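Local coordinates for protein delta-1-pyrroline-5-carboxylate dehydrogenase, mitochondrial (Mus musculus, PDB 4E3X) that probably oxidises L-glutamate gamma-semialdehyde irreversibly to L-glutamate with NAD+, the second step of proline breakdown in mitochondria, at residues 133-138 with 164-169; 171-176 with 220-225; 178-183 with 536-541. One frame throughout, in Å; residues are numbered along the deposited sequence.

Contact 1 of 3, residues 133-138 with 164-169; sequences DMLSGP and AELIDF
Leu-135 and Ser-136, in the last turn of helix 121-136, pack on Leu-166 and Ile-167 of helix 155-180. This is helix-to-helix packing in the NAD-binding part of the aldehyde dehydrogenase fold. The side chains meet through apolar atoms, and Ile-167 also lies against the Ser-136 backbone. Leu-135 meets both partners. Leu-135 CB lies 3.6 Å from Ile-167 CG1. Leu-135 CD1 reaches Leu-166 CD2 at 3.7 Å, and these two leucine side chains cross at about a right angle. Ile-248 of helix 239-251 also covers Leu-135. Ser-136 offers mainly backbone to the contact. Its OG is hydrogen-bonded to Glu-35. At Gly-137 the chain leaves helical geometry, and Gly-137 N still bonds to the O of Asp-133 at 3.1 Å. On the second helix, Ile-167 has CG1 anti to its own carbonyl carbon (chi1 -71°), which carries CD1 across to the end of helix 121-136. With an alanine here, everything beyond CB would be gone, and a gap would probably open beside Leu-135 CB and the Ser-136 backbone. The CD1 methyl of Ile-167 ends 3.5 Å from both N and CA of Ser-136.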
loop_
_atom_site.group_PDB
_atom_site.type_symbol
_atom_site.label_atom_id
_atom_site.label_comp_id
_atom_site.label_asym_id
_atom_site.label_seq_id
_atom_site.Cartn_x
_atom_site.Cartn_y
_atom_site.Cartn_z
ATOM N N ASP B 133 6.468 2.014 -28.388
ATOM C CA ASP B 133 6.678 2.497 -29.745
ATOM C C ASP B 133 6.419 1.386 -30.763
ATOM O O ASP B 133 5.802 1.616 -31.809
ATOM C CB ASP B 133 8.105 3.045 -29.871
ATOM C CG ASP B 133 8.390 3.647 -31.233
ATOM O OD1 ASP B 133 8.068 4.836 -31.440
ATOM O OD2 ASP B 133 8.966 2.941 -32.085
ATOM N N MET B 134 6.869 0.173 -30.449
ATOM C CA MET B 134 6.628 -0.973 -31.324
ATOM C C MET B 134 5.138 -1.289 -31.425
ATOM O O MET B 134 4.614 -1.538 -32.507
ATOM C CB MET B 134 7.391 -2.191 -30.813
ATOM C CG MET B 134 8.907 -2.010 -30.843
ATOM S SD MET B 134 9.789 -3.265 -29.885
ATOM C CE MET B 134 9.450 -4.711 -30.881
ATOM N N LEU B 135 4.454 -1.275 -30.287
ATOM C CA LEU B 135 3.014 -1.519 -30.243
ATOM C C LEU B 135 2.243 -0.450 -31.009
ATOM O O LEU B 135 1.238 -0.754 -31.647
ATOM C CB LEU B 135 2.531 -1.573 -28.796
ATOM C CG LEU B 135 2.927 -2.821 -28.010
ATOM C CD1 LEU B 135 2.838 -2.556 -26.510
ATOM C CD2 LEU B 135 2.050 -4.001 -28.405
ATOM N N SER B 136 2.704 0.798 -30.935
ATOM C CA SER B 136 2.037 1.907 -31.610
ATOM C C SER B 136 2.113 1.738 -33.118
ATOM O O SER B 136 1.135 1.977 -33.838
ATOM C CB SER B 136 2.672 3.240 -31.197
ATOM O OG SER B 136 2.112 4.323 -31.908
ATOM N N GLY B 137 3.283 1.329 -33.595
ATOM C CA GLY B 137 3.555 1.281 -35.017
ATOM C C GLY B 137 3.528 -0.110 -35.605
ATOM O O GLY B 137 2.458 -0.629 -35.917
ATOM N N PRO B 138 4.713 -0.721 -35.767
ATOM C CA PRO B 138 4.818 -1.937 -36.576
ATOM C C PRO B 138 4.091 -3.151 -36.012
ATOM O O PRO B 138 3.754 -4.042 -36.788
ATOM C CB PRO B 138 6.331 -2.190 -36.633
ATOM C CG PRO B 138 6.884 -1.488 -35.419
ATOM C CD PRO B 138 6.026 -0.257 -35.286
ATOM N N ALA B 164 -4.115 1.111 -27.435
ATOM C CA ALA B 164 -4.112 2.341 -26.648
ATOM C C ALA B 164 -3.841 2.157 -25.159
ATOM O O ALA B 164 -2.931 2.775 -24.630
ATOM C CB ALA B 164 -5.391 3.117 -26.851
ATOM N N GLU B 165 -4.607 1.311 -24.478
ATOM C CA GLU B 165 -4.425 1.191 -23.037
ATOM C C GLU B 165 -3.062 0.613 -22.673
ATOM O O GLU B 165 -2.415 1.094 -21.749
ATOM C CB GLU B 165 -5.537 0.361 -22.397
ATOM C CG GLU B 165 -5.514 0.451 -20.883
ATOM C CD GLU B 165 -6.735 -0.166 -20.242
ATOM O OE1 GLU B 165 -7.249 -1.166 -20.784
ATOM O OE2 GLU B 165 -7.187 0.353 -19.199
ATOM N N LEU B 166 -2.635 -0.420 -23.394
ATOM C CA LEU B 166 -1.352 -1.057 -23.112
ATOM C C LEU B 166 -0.192 -0.088 -23.346
ATOM O O LEU B 166 0.706 0.059 -22.514
ATOM C CB LEU B 166 -1.192 -2.303 -23.982
ATOM C CG LEU B 166 0.141 -3.028 -23.794
ATOM C CD1 LEU B 166 0.385 -3.340 -22.327
ATOM C CD2 LEU B 166 0.146 -4.303 -24.619
ATOM N N ILE B 167 -0.234 0.586 -24.487
ATOM C CA ILE B 167 0.754 1.603 -24.805
ATOM C C ILE B 167 0.777 2.695 -23.728
ATOM O O ILE B 167 1.848 3.096 -23.254
ATOM C CB ILE B 167 0.466 2.217 -26.189
ATOM C CG1 ILE B 167 0.778 1.207 -27.301
ATOM C CG2 ILE B 167 1.259 3.495 -26.405
ATOM C CD1 ILE B 167 0.136 1.581 -28.636
ATOM N N ASP B 168 -0.404 3.146 -23.313
ATOM C CA ASP B 168 -0.491 4.178 -22.280
ATOM C C ASP B 168 0.057 3.701 -20.928
ATOM O O ASP B 168 0.742 4.460 -20.241
ATOM C CB ASP B 168 -1.928 4.675 -22.104
ATOM C CG ASP B 168 -2.419 5.536 -23.274
ATOM O OD1 ASP B 168 -1.603 5.952 -24.116
ATOM O OD2 ASP B 168 -3.640 5.807 -23.328
ATOM N N PHE B 169 -0.249 2.468 -20.524
ATOM C CA PHE B 169 0.341 1.938 -19.291
ATOM C C PHE B 169 1.862 2.025 -19.379
ATOM O O PHE B 169 2.523 2.492 -18.451
ATOM C CB PHE B 169 -0.017 0.463 -19.071
ATOM C CG PHE B 169 -1.357 0.230 -18.423
ATOM C CD1 PHE B 169 -1.753 0.941 -17.300
ATOM C CD2 PHE B 169 -2.205 -0.750 -18.922
ATOM C CE1 PHE B 169 -2.992 0.690 -16.702
ATOM C CE2 PHE B 169 -3.435 -1.013 -18.326
ATOM C CZ PHE B 169 -3.831 -0.287 -17.219
#

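Contact 2 of 3, residues 171-176 with 220-225; sequences RFNAKF and AGAPAL
Two helices of the NAD-binding domain of the aldehyde dehydrogenase fold run side by side here, 155-180 and 213-225. Leu-225 and Ala-222 of the second face Asn-173 and Ala-174 of the first. The segment axes approach to 10.5 Å and point nearly the same way, with a crossing angle of -22°. Leu-225 spans most of the gap. Its CG is anti to the backbone N (chi1 171°), and the CD2 branch goes across to the backbone of helix 155-180. Leu-225 CD2 sits 3.7 Å from CB of Asn-173 and 3.9 Å from N of Ala-174. Asn-173 also uses its amide end. Asn-173 ND2 comes within 4.1 Å of CB of Ala-222, a loose touch. The other amide atom, OD1, lies at the edge of the Phe-176 ring, in its plane. Helix 213-225 is kinked at Pro-223, whose N cannot donate to the turn before. Beyond it the bond of Ala-224 N to Ala-220 O is weak, and Leu-225 N bonds to Gly-221 O at 2.9 Å. Helix 121-136 covers Ala-174 through Ala-125 and Leu-129. The nearest approach between the segments is 3.3 Å, from the CD2 methyl of Leu-225 to the main-chain O of Asn-173.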
loop_
_atom_site.group_PDB
_atom_site.type_symbol
_atom_site.label_atom_id
_atom_site.label_comp_id
_atom_site.label_asym_id
_atom_site.label_seq_id
_atom_site.Cartn_x
_atom_site.Cartn_y
_atom_site.Cartn_z
ATOM N N ARG B 171 3.866 3.876 -21.312
ATOM C CA ARG B 171 4.415 5.239 -21.364
ATOM C C ARG B 171 4.197 6.019 -20.070
ATOM O O ARG B 171 5.128 6.639 -19.548
ATOM C CB ARG B 171 3.875 6.037 -22.552
ATOM C CG ARG B 171 4.245 5.475 -23.905
ATOM C CD ARG B 171 4.323 6.590 -24.942
ATOM N NE ARG B 171 4.466 6.089 -26.311
ATOM C CZ ARG B 171 3.477 6.063 -27.207
ATOM N NH1 ARG B 171 2.262 6.500 -26.882
ATOM N NH2 ARG B 171 3.697 5.580 -28.422
ATOM N N PHE B 172 2.972 6.002 -19.556
ATOM C CA PHE B 172 2.669 6.741 -18.335
ATOM C C PHE B 172 3.374 6.165 -17.110
ATOM O O PHE B 172 3.895 6.923 -16.291
ATOM C CB PHE B 172 1.163 6.845 -18.107
ATOM C CG PHE B 172 0.509 7.925 -18.925
ATOM C CD1 PHE B 172 0.326 9.203 -18.406
ATOM C CD2 PHE B 172 0.099 7.672 -20.224
ATOM C CE1 PHE B 172 -0.269 10.207 -19.170
ATOM C CE2 PHE B 172 -0.492 8.673 -20.988
ATOM C CZ PHE B 172 -0.684 9.934 -20.455
ATOM N N ASN B 173 3.410 4.843 -16.964
ATOM C CA ASN B 173 4.149 4.274 -15.837
ATOM C C ASN B 173 5.643 4.602 -15.929
ATOM O O ASN B 173 6.282 4.871 -14.918
ATOM C CB ASN B 173 3.927 2.773 -15.695
ATOM C CG ASN B 173 2.607 2.448 -15.041
ATOM O OD1 ASN B 173 2.152 3.172 -14.150
ATOM N ND2 ASN B 173 1.986 1.350 -15.468
ATOM N N ALA B 174 6.202 4.605 -17.142
ATOM C CA ALA B 174 7.589 5.038 -17.312
ATOM C C ALA B 174 7.776 6.479 -16.829
ATOM O O ALA B 174 8.728 6.778 -16.109
ATOM C CB ALA B 174 8.022 4.902 -18.757
ATOM N N LYS B 175 6.869 7.374 -17.223
ATOM C CA LYS B 175 6.928 8.750 -16.737
ATOM C C LYS B 175 6.835 8.812 -15.217
ATOM O O LYS B 175 7.655 9.463 -14.571
ATOM C CB LYS B 175 5.812 9.597 -17.359
ATOM C CG LYS B 175 5.708 11.007 -16.782
ATOM C CD LYS B 175 4.438 11.712 -17.239
ATOM C CE LYS B 175 4.332 13.111 -16.639
ATOM N NZ LYS B 175 5.406 14.013 -17.150
ATOM N N PHE B 176 5.849 8.122 -14.646
ATOM C CA PHE B 176 5.645 8.158 -13.204
ATOM C C PHE B 176 6.886 7.649 -12.468
ATOM O O PHE B 176 7.298 8.216 -11.455
ATOM C CB PHE B 176 4.424 7.321 -12.808
ATOM C CG PHE B 176 3.115 7.819 -13.375
ATOM C CD1 PHE B 176 2.884 9.171 -13.567
ATOM C CD2 PHE B 176 2.111 6.920 -13.710
ATOM C CE1 PHE B 176 1.666 9.615 -14.082
ATOM C CE2 PHE B 176 0.900 7.350 -14.218
ATOM C CZ PHE B 176 0.683 8.697 -14.418
ATOM N N ALA B 220 2.264 -7.540 -15.095
ATOM C CA ALA B 220 3.638 -8.026 -15.115
ATOM C C ALA B 220 4.636 -6.885 -15.319
ATOM O O ALA B 220 5.719 -6.871 -14.736
ATOM C CB ALA B 220 3.801 -9.086 -16.200
ATOM N N GLY B 221 4.269 -5.919 -16.154
ATOM C CA GLY B 221 5.177 -4.857 -16.565
ATOM C C GLY B 221 5.459 -3.802 -15.511
ATOM O O GLY B 221 6.596 -3.366 -15.357
ATOM N N ALA B 222 4.431 -3.370 -14.790
ATOM C CA ALA B 222 4.641 -2.332 -13.786
ATOM C C ALA B 222 5.596 -2.768 -12.658
ATOM O O ALA B 222 6.535 -2.033 -12.339
ATOM C CB ALA B 222 3.318 -1.814 -13.247
ATOM N N PRO B 223 5.419 -3.984 -12.095
ATOM C CA PRO B 223 6.416 -4.401 -11.098
ATOM C C PRO B 223 7.818 -4.530 -11.706
ATOM O O PRO B 223 8.793 -4.134 -11.061
ATOM C CB PRO B 223 5.874 -5.748 -10.596
ATOM C CG PRO B 223 4.378 -5.658 -10.854
ATOM C CD PRO B 223 4.277 -4.918 -12.153
ATOM N N ALA B 224 7.932 -5.052 -12.930
ATOM C CA ALA B 224 9.245 -5.166 -13.553
ATOM C C ALA B 224 9.905 -3.794 -13.731
ATOM O O ALA B 224 11.109 -3.634 -13.498
ATOM C CB ALA B 224 9.147 -5.898 -14.882
ATOM N N LEU B 225 9.123 -2.804 -14.147
ATOM C CA LEU B 225 9.617 -1.437 -14.280
ATOM C C LEU B 225 10.276 -0.940 -12.997
ATOM O O LEU B 225 11.292 -0.237 -13.038
ATOM C CB LEU B 225 8.469 -0.504 -14.660
ATOM C CG LEU B 225 8.735 0.999 -14.635
ATOM C CD1 LEU B 225 9.695 1.415 -15.751
ATOM C CD2 LEU B 225 7.395 1.729 -14.740
#

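Contact 3 of 3, residues 178-183 with 536-541; sequences VELEGE and HYILRW
Leu-180 fits its forked end against Ile-538 and Leu-539, three aliphatic side chains with no polar atom between them. Leu-180 has the most surface buried. Its CG is anti to the backbone N (chi1 174°), and this torsion sets both methyls against Leu-539. Leu-180 CD1 and CD2 each lie 3.9 Å from Leu-539 CD2, so one methyl of Leu-539 meets both tips of the fork. CD2 of Leu-180 also touches CD1 of Ile-538 at 4.1 Å. Leu-180 and Ile-538 lie alongside one another, running opposite ways. The contact joins the C-terminal part of helix 155-180, where a type I beta turn runs from Leu-180 to Glu-183, to the 3-10 turn 537-540 just before strand 542-550 of the aldehyde dehydrogenase fold. The 3-10 turn is held by its own backbone bonds, such as Trp-541 N to Ile-538 O at 2.9 Å. Ile-538 is buried. It also packs on Asn-173, Phe-176 and Ala-177 of helix 155-180. The contact borders the dimer interface. Leu-180 touches His-536 of the second subunit, and Leu-539 packs on Leu-539 of that subunit.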
loop_
_atom_site.group_PDB
_atom_site.type_symbol
_atom_site.label_atom_id
_atom_site.label_comp_id
_atom_site.label_asym_id
_atom_site.label_seq_id
_atom_site.Cartn_x
_atom_site.Cartn_y
_atom_site.Cartn_z
ATOM N N VAL B 178 10.188 7.398 -13.644
ATOM C CA VAL B 178 11.345 8.265 -13.814
ATOM C C VAL B 178 11.217 9.499 -12.918
ATOM O O VAL B 178 12.185 9.922 -12.269
ATOM C CB VAL B 178 11.525 8.662 -15.299
ATOM C CG1 VAL B 178 12.440 9.877 -15.443
ATOM C CG2 VAL B 178 12.044 7.470 -16.104
ATOM N N GLU B 179 10.011 10.052 -12.840
ATOM C CA GLU B 179 9.805 11.273 -12.078
ATOM C C GLU B 179 9.735 11.010 -10.574
ATOM O O GLU B 179 10.064 11.893 -9.790
ATOM C CB GLU B 179 8.596 12.043 -12.622
ATOM C CG GLU B 179 8.857 12.505 -14.062
ATOM C CD GLU B 179 7.733 13.306 -14.695
ATOM O OE1 GLU B 179 6.683 13.519 -14.054
ATOM O OE2 GLU B 179 7.908 13.716 -15.862
ATOM N N LEU B 180 9.365 9.791 -10.173
ATOM C CA LEU B 180 9.331 9.431 -8.754
ATOM C C LEU B 180 10.703 9.595 -8.109
ATOM O O LEU B 180 10.814 9.947 -6.936
ATOM C CB LEU B 180 8.844 7.988 -8.568
ATOM C CG LEU B 180 8.876 7.414 -7.145
ATOM C CD1 LEU B 180 7.965 8.202 -6.197
ATOM C CD2 LEU B 180 8.507 5.929 -7.151
ATOM N N GLU B 181 11.759 9.358 -8.875
ATOM C CA GLU B 181 13.105 9.485 -8.324
ATOM C C GLU B 181 13.441 10.921 -7.928
ATOM O O GLU B 181 14.361 11.159 -7.145
ATOM C CB GLU B 181 14.141 8.904 -9.281
ATOM C CG GLU B 181 13.990 7.401 -9.434
ATOM C CD GLU B 181 15.244 6.726 -9.935
ATOM O OE1 GLU B 181 15.876 7.261 -10.872
ATOM O OE2 GLU B 181 15.587 5.651 -9.389
ATOM N N GLY B 182 12.679 11.875 -8.451
ATOM C CA GLY B 182 12.827 13.262 -8.047
ATOM C C GLY B 182 12.154 13.603 -6.726
ATOM O O GLY B 182 12.335 14.700 -6.197
ATOM N N GLU B 183 11.367 12.674 -6.198
ATOM C CA GLU B 183 10.763 12.860 -4.883
ATOM C C GLU B 183 11.779 12.478 -3.802
ATOM O O GLU B 183 11.969 11.295 -3.469
ATOM C CB GLU B 183 9.460 12.066 -4.743
ATOM C CG GLU B 183 8.835 12.157 -3.350
ATOM C CD GLU B 183 8.640 13.593 -2.876
ATOM O OE1 GLU B 183 7.786 14.300 -3.449
ATOM O OE2 GLU B 183 9.339 14.015 -1.924
ATOM N N HIS B 536 0.253 6.747 -8.556
ATOM C CA HIS B 536 0.618 6.130 -7.283
ATOM C C HIS B 536 0.731 4.612 -7.330
ATOM O O HIS B 536 1.283 3.996 -6.418
ATOM C CB HIS B 536 -0.388 6.537 -6.207
ATOM C CG HIS B 536 -0.521 8.014 -6.048
ATOM N ND1 HIS B 536 -1.723 8.671 -6.189
ATOM C CD2 HIS B 536 0.400 8.966 -5.771
ATOM C CE1 HIS B 536 -1.537 9.965 -6.007
ATOM N NE2 HIS B 536 -0.257 10.172 -5.752
ATOM N N TYR B 537 0.190 4.009 -8.383
ATOM C CA TYR B 537 0.191 2.552 -8.518
ATOM C C TYR B 537 1.580 1.941 -8.354
ATOM O O TYR B 537 1.735 0.925 -7.668
ATOM C CB TYR B 537 -0.375 2.195 -9.881
ATOM C CG TYR B 537 -0.486 0.722 -10.190
ATOM C CD1 TYR B 537 -1.373 -0.089 -9.491
ATOM C CD2 TYR B 537 0.257 0.153 -11.217
ATOM C CE1 TYR B 537 -1.507 -1.431 -9.796
ATOM C CE2 TYR B 537 0.135 -1.192 -11.531
ATOM C CZ TYR B 537 -0.756 -1.977 -10.822
ATOM O OH TYR B 537 -0.893 -3.312 -11.142
ATOM N N ILE B 538 2.586 2.560 -8.966
ATOM C CA ILE B 538 3.941 2.012 -8.932
ATOM C C ILE B 538 4.511 1.949 -7.516
ATOM O O ILE B 538 5.418 1.158 -7.250
ATOM C CB ILE B 538 4.924 2.780 -9.845
ATOM C CG1 ILE B 538 4.866 4.281 -9.550
ATOM C CG2 ILE B 538 4.654 2.468 -11.315
ATOM C CD1 ILE B 538 5.979 5.062 -10.205
ATOM N N LEU B 539 3.961 2.748 -6.605
ATOM C CA LEU B 539 4.441 2.760 -5.223
ATOM C C LEU B 539 4.210 1.433 -4.502
ATOM O O LEU B 539 4.896 1.128 -3.524
ATOM C CB LEU B 539 3.829 3.915 -4.430
ATOM C CG LEU B 539 4.322 5.287 -4.880
ATOM C CD1 LEU B 539 3.446 6.386 -4.318
ATOM C CD2 LEU B 539 5.769 5.472 -4.453
ATOM N N ARG B 540 3.237 0.648 -4.959
ATOM C CA ARG B 540 3.049 -0.667 -4.352
ATOM C C ARG B 540 4.215 -1.610 -4.653
ATOM O O ARG B 540 4.404 -2.611 -3.954
ATOM C CB ARG B 540 1.746 -1.316 -4.822
ATOM C CG ARG B 540 0.463 -0.610 -4.359
ATOM C CD ARG B 540 0.366 -0.436 -2.820
ATOM N NE ARG B 540 0.138 -1.693 -2.092
ATOM C CZ ARG B 540 0.758 -2.045 -0.962
ATOM N NH1 ARG B 540 1.685 -1.261 -0.428
ATOM N NH2 ARG B 540 0.464 -3.200 -0.371
ATOM N N TRP B 541 5.006 -1.298 -5.684
ATOM C CA TRP B 541 6.042 -2.222 -6.158
ATOM C C TRP B 541 7.459 -1.757 -5.838
ATOM O O TRP B 541 8.428 -2.308 -6.351
ATOM C CB TRP B 541 5.853 -2.540 -7.656
ATOM C CG TRP B 541 4.427 -2.886 -7.917
ATOM C CD1 TRP B 541 3.525 -2.159 -8.637
ATOM C CD2 TRP B 541 3.707 -4.000 -7.377
ATOM N NE1 TRP B 541 2.286 -2.759 -8.593
ATOM C CE2 TRP B 541 2.374 -3.894 -7.829
ATOM C CE3 TRP B 541 4.059 -5.083 -6.559
ATOM C CZ2 TRP B 541 1.393 -4.821 -7.484
ATOM C CZ3 TRP B 541 3.089 -6.006 -6.227
ATOM C CH2 TRP B 541 1.770 -5.875 -6.697
#

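All three contacts draw on helix 155-180, taken in order along its length. Contact 1 sets helix 121-136 against it, contact 2 helix 213-225, and contact 3 the turn 537-540. The centres of contacts 1 and 2 are 13 Å apart, and Ser-136 CB touches Arg-171 NH2 at 3.8 Å. Contacts 2 and 3 are closer, with centres 9 Å apart. There Pro-223 CG meets Trp-541 CD2 at 3.9 Å, and Ala-222 CB meets Tyr-537 CE2 at 3.7 Å. Glu-165, on segment 164-169 but not touching 133-138, contacts a bound proline in the pocket that includes the nucleophile Cys-348. The Leu-166 side chain is about 11 Å from a bound proline. Contact 3 lies away from the annotated sites, at the dimer interface.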